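Local atomic coordinates of phosphoribosyl-AMP cyclohydrolase (Medicago truncatula, PDB entry 7BGM), a protein that probably catalyses the second and third steps of histidine biosynthesis, hydrolysing phosphoribosyl-ATP to phosphoribosyl-AMP and diphosphate and then opening the adenine ring of phosphoribosyl-AMP. Residues F53-R56 against S57-S60; V211-V214 against L215-F219. All blocks are in the same frame, centred on the assembly; numbering follows the deposited sequence.

Contact 1 of 2, residues F53-R56 against S57-S60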
# COMPACT_ATOMS: atom_id res chain seq x y z
N PHE A 53 -19.19 7.95 -5.37
CA PHE A 53 -19.02 7.34 -6.69
C PHE A 53 -20.29 7.56 -7.50
O PHE A 53 -21.33 7.98 -6.97
CB PHE A 53 -18.74 5.83 -6.59
CG PHE A 53 -17.50 5.50 -5.81
CD1 PHE A 53 -16.26 5.42 -6.44
CD2 PHE A 53 -17.58 5.28 -4.44
CE1 PHE A 53 -15.09 5.15 -5.69
CE2 PHE A 53 -16.45 5.00 -3.69
CZ PHE A 53 -15.19 4.90 -4.32
N TYR A 54 -20.20 7.26 -8.78
CA TYR A 54 -21.37 7.17 -9.66
C TYR A 54 -21.56 5.73 -10.09
O TYR A 54 -20.64 5.13 -10.66
CB TYR A 54 -21.19 8.06 -10.88
CG TYR A 54 -22.36 8.08 -11.82
CD1 TYR A 54 -23.47 8.90 -11.57
CD2 TYR A 54 -22.36 7.31 -12.97
CE1 TYR A 54 -24.54 8.93 -12.44
CE2 TYR A 54 -23.45 7.34 -13.86
CZ TYR A 54 -24.52 8.15 -13.58
OH TYR A 54 -25.59 8.20 -14.45
N SER A 55 -22.74 5.18 -9.86
CA SER A 55 -23.03 3.80 -10.28
C SER A 55 -23.50 3.80 -11.74
O SER A 55 -24.51 4.43 -12.07
CB SER A 55 -24.09 3.16 -9.38
OG SER A 55 -24.67 2.00 -10.00
N ARG A 56 -22.76 3.11 -12.60
CA ARG A 56 -23.18 3.00 -14.00
C ARG A 56 -24.48 2.23 -14.13
O ARG A 56 -25.35 2.61 -14.92
CB ARG A 56 -22.07 2.35 -14.83
CG ARG A 56 -20.80 3.19 -14.88
CD ARG A 56 -19.68 2.50 -15.64
NE ARG A 56 -19.29 1.24 -15.01
CZ ARG A 56 -18.43 0.37 -15.54
NH1 ARG A 56 -17.86 0.64 -16.71
NH2 ARG A 56 -18.13 -0.75 -14.89
N SER A 57 -24.65 1.16 -13.35
CA SER A 57 -25.86 0.34 -13.50
C SER A 57 -27.10 1.06 -12.98
O SER A 57 -28.19 0.92 -13.54
CB SER A 57 -25.69 -1.00 -12.79
OG SER A 57 -25.51 -0.81 -11.39
N ARG A 58 -26.96 1.83 -11.90
CA ARG A 58 -28.08 2.53 -11.30
C ARG A 58 -28.22 3.97 -11.78
O ARG A 58 -29.19 4.63 -11.43
CB ARG A 58 -27.98 2.48 -9.77
CG ARG A 58 -28.02 1.05 -9.22
CD ARG A 58 -28.56 1.00 -7.79
NE ARG A 58 -28.51 -0.35 -7.24
CZ ARG A 58 -28.48 -0.63 -5.94
NH1 ARG A 58 -28.47 0.36 -5.04
NH2 ARG A 58 -28.43 -1.89 -5.52
N SER A 59 -27.28 4.44 -12.60
CA SER A 59 -27.23 5.83 -13.06
C SER A 59 -27.44 6.81 -11.91
O SER A 59 -28.26 7.72 -11.98
CB SER A 59 -28.25 6.07 -14.18
OG SER A 59 -27.93 5.29 -15.31
N SER A 60 -26.69 6.62 -10.82
CA SER A 60 -26.94 7.40 -9.62
C SER A 60 -25.67 7.55 -8.78
O SER A 60 -24.78 6.70 -8.82
CB SER A 60 -28.05 6.76 -8.78
OG SER A 60 -28.11 7.32 -7.49
O HOH W 1 -25.34 5.41 -16.34
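The ring of Tyr54 leans obliquely on the backbone of Ser59 and Ser60: CE1 of Tyr54 lies 3.5 Å from N of Ser60, and the hydroxyl end reaches past CA of Ser59, OH to CA 3.2 Å. With CG anti to the backbone N (chi1 -178°), the ring is carried alongside the returning chain. A water links the end of this ring to the turn, donating to O of Arg56, bonded to OG of Ser59 and weakly to OH of Tyr54.

Next in the strand, Ser55 closes the hairpin between strands 52-55 and 60-63. Its N gives a nearly straight bond to O of Ser60 (2.7 Å, 170° at the hydrogen), while the return bond from N of Ser60 to O of Ser55 is weak at 3.3 Å. Ser59 and Ser60 both face Ser55, which makes a G1 beta bulge, and Ser59 accordingly has positive phi (46°). Within the turn, OG of Ser55 takes two bonds, from N of Arg58 at 3.0 Å and from OG of Ser57 at 3.2 Å.

Phe53 turns the other way, toward Met33 and Trp62, which bind AMP in another structure of this protein, and Arg56 makes a long, weak ion pair with Asp84 of the second subunit. One serine oxygen thus gathers a backbone N-H and a second serine hydroxyl in a largely exposed turn, tying the bend to the end of its first strand.

Contact 2 of 2, residues V211-V214 against L215-F219; sequences VLQV and LRQRF
Four backbone bonds of the i to i+4 kind join 211-214 to 215-219, and the straightest runs from N of Arg216 to O of Leu212 (2.9 Å, 174° at the hydrogen). The last of them, N of Arg218 to O of Val214, is longer at 3.1 Å and more bent. The charged side chains find their strongest partners beyond the helix: Arg216 forms a salt bridge through NE with Asp27, and Arg218 one through NH1 with Asp192 of the second subunit, where its NH2 also bonds O of Ser188.

On their way there both arginines lie against the preceding turn. Arg218 is extended from CG to NE and runs alongside Val214, pointing the same way, so that CG1 of Val214 sits over one face of the guanidinium, 3.7 Å from NE. Arg216 instead bends at chi3 (55°), which swings its guanidinium back toward Gln213, which it meets obliquely; NH2 of Arg216 comes within 3.5 Å of CG of Gln213, with the amide and guanidinium planes 45° apart.

This is the closing end of helix 208-218, in the pyrophosphohydrolase part of the chain, which belongs to the MazG clan. Arg218 binds AMP in another structure of this protein, and Asp192 of the second subunit, its partner here, is a zinc ligand.

Two buried leucines, Leu212 and Leu215, meet through their methyls, CD2 of Leu212 to CD1 of Leu215 at 4.1 Å. Leu215 and Val214 also pack on Ala191 of the second subunit, and Val211 on its Met190.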
# COMPACT_ATOMS: atom_id res chain seq x y z
N VAL A 211 -0.45 0.65 14.30
CA VAL A 211 0.82 1.33 14.58
C VAL A 211 0.98 2.51 13.63
O VAL A 211 1.35 3.62 14.05
CB VAL A 211 1.99 0.34 14.45
CG1 VAL A 211 3.36 1.07 14.65
CG2 VAL A 211 1.83 -0.82 15.47
N LEU A 212 0.67 2.32 12.34
CA LEU A 212 0.85 3.40 11.39
C LEU A 212 -0.16 4.53 11.62
O LEU A 212 0.16 5.70 11.37
CB LEU A 212 0.75 2.85 9.95
CG LEU A 212 1.84 1.84 9.57
CD1 LEU A 212 1.81 1.34 8.13
CD2 LEU A 212 3.23 2.42 9.89
N GLN A 213 -1.37 4.21 12.06
CA GLN A 213 -2.28 5.25 12.50
C GLN A 213 -1.66 6.08 13.62
O GLN A 213 -1.75 7.31 13.61
CB GLN A 213 -3.62 4.64 12.95
CG GLN A 213 -4.54 5.68 13.57
CD GLN A 213 -5.92 5.15 13.86
OE1 GLN A 213 -6.48 4.40 13.09
NE2 GLN A 213 -6.49 5.58 14.98
N VAL A 214 -1.02 5.43 14.61
CA VAL A 214 -0.39 6.18 15.70
C VAL A 214 0.62 7.17 15.13
O VAL A 214 0.63 8.35 15.50
CB VAL A 214 0.27 5.23 16.71
CG1 VAL A 214 1.19 6.04 17.70
CG2 VAL A 214 -0.77 4.55 17.51
N LEU A 215 1.46 6.71 14.20
CA LEU A 215 2.49 7.58 13.62
C LEU A 215 1.88 8.74 12.83
O LEU A 215 2.34 9.88 12.93
CB LEU A 215 3.44 6.76 12.73
CG LEU A 215 4.42 5.85 13.44
CD1 LEU A 215 5.14 4.99 12.44
CD2 LEU A 215 5.42 6.73 14.20
N ARG A 216 0.89 8.45 11.98
CA ARG A 216 0.22 9.53 11.26
C ARG A 216 -0.30 10.58 12.23
O ARG A 216 -0.14 11.79 11.99
CB ARG A 216 -0.93 8.97 10.43
CG ARG A 216 -1.90 10.07 9.97
CD ARG A 216 -2.91 9.52 8.97
NE ARG A 216 -3.68 8.35 9.42
CZ ARG A 216 -4.74 8.38 10.22
NH1 ARG A 216 -5.19 9.54 10.71
NH2 ARG A 216 -5.36 7.24 10.53
N GLN A 217 -0.92 10.15 13.33
CA GLN A 217 -1.55 11.10 14.22
C GLN A 217 -0.52 11.95 14.96
O GLN A 217 -0.81 13.09 15.31
CB GLN A 217 -2.46 10.38 15.21
CG GLN A 217 -3.67 9.79 14.54
CD GLN A 217 -4.47 8.90 15.47
OE1 GLN A 217 -3.93 8.33 16.41
NE2 GLN A 217 -5.76 8.79 15.20
N ARG A 218 0.69 11.42 15.17
CA ARG A 218 1.75 12.25 15.74
C ARG A 218 2.30 13.29 14.75
O ARG A 218 2.84 14.32 15.20
CB ARG A 218 2.90 11.38 16.23
CG ARG A 218 2.53 10.41 17.32
CD ARG A 218 3.77 9.74 17.92
NE ARG A 218 3.40 8.75 18.93
CZ ARG A 218 4.18 7.75 19.33
NH1 ARG A 218 5.38 7.58 18.79
NH2 ARG A 218 3.75 6.89 20.25
N PHE A 219 2.17 13.05 13.45
CA PHE A 219 2.83 13.75 12.32
C PHE A 219 4.33 13.44 12.27
O PHE A 219 4.77 12.29 12.36
CB PHE A 219 2.64 15.27 12.35
CG PHE A 219 1.21 15.72 12.29
CD1 PHE A 219 0.18 14.85 11.99
CD2 PHE A 219 0.89 17.06 12.56
CE1 PHE A 219 -1.13 15.29 11.95
CE2 PHE A 219 -0.42 17.50 12.52
CZ PHE A 219 -1.42 16.62 12.21

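Overall arrangement
The two contacts belong to different halves of a bifunctional chain: 53-60 to the cyclohydrolase part, 211-219 to the pyrophosphohydrolase part. Their centres are 35 Å apart and their nearest atoms about 18 Å, so neither touches the other. Both nevertheless reach the second subunit through an arginine, and in each case the aspartate it meets there is a zinc ligand, although the pairing in contact 1 is weak and that in contact 2 is a salt bridge. In contact 1 the side chain of Arg56 is about 7 Å from a bound zinc ion.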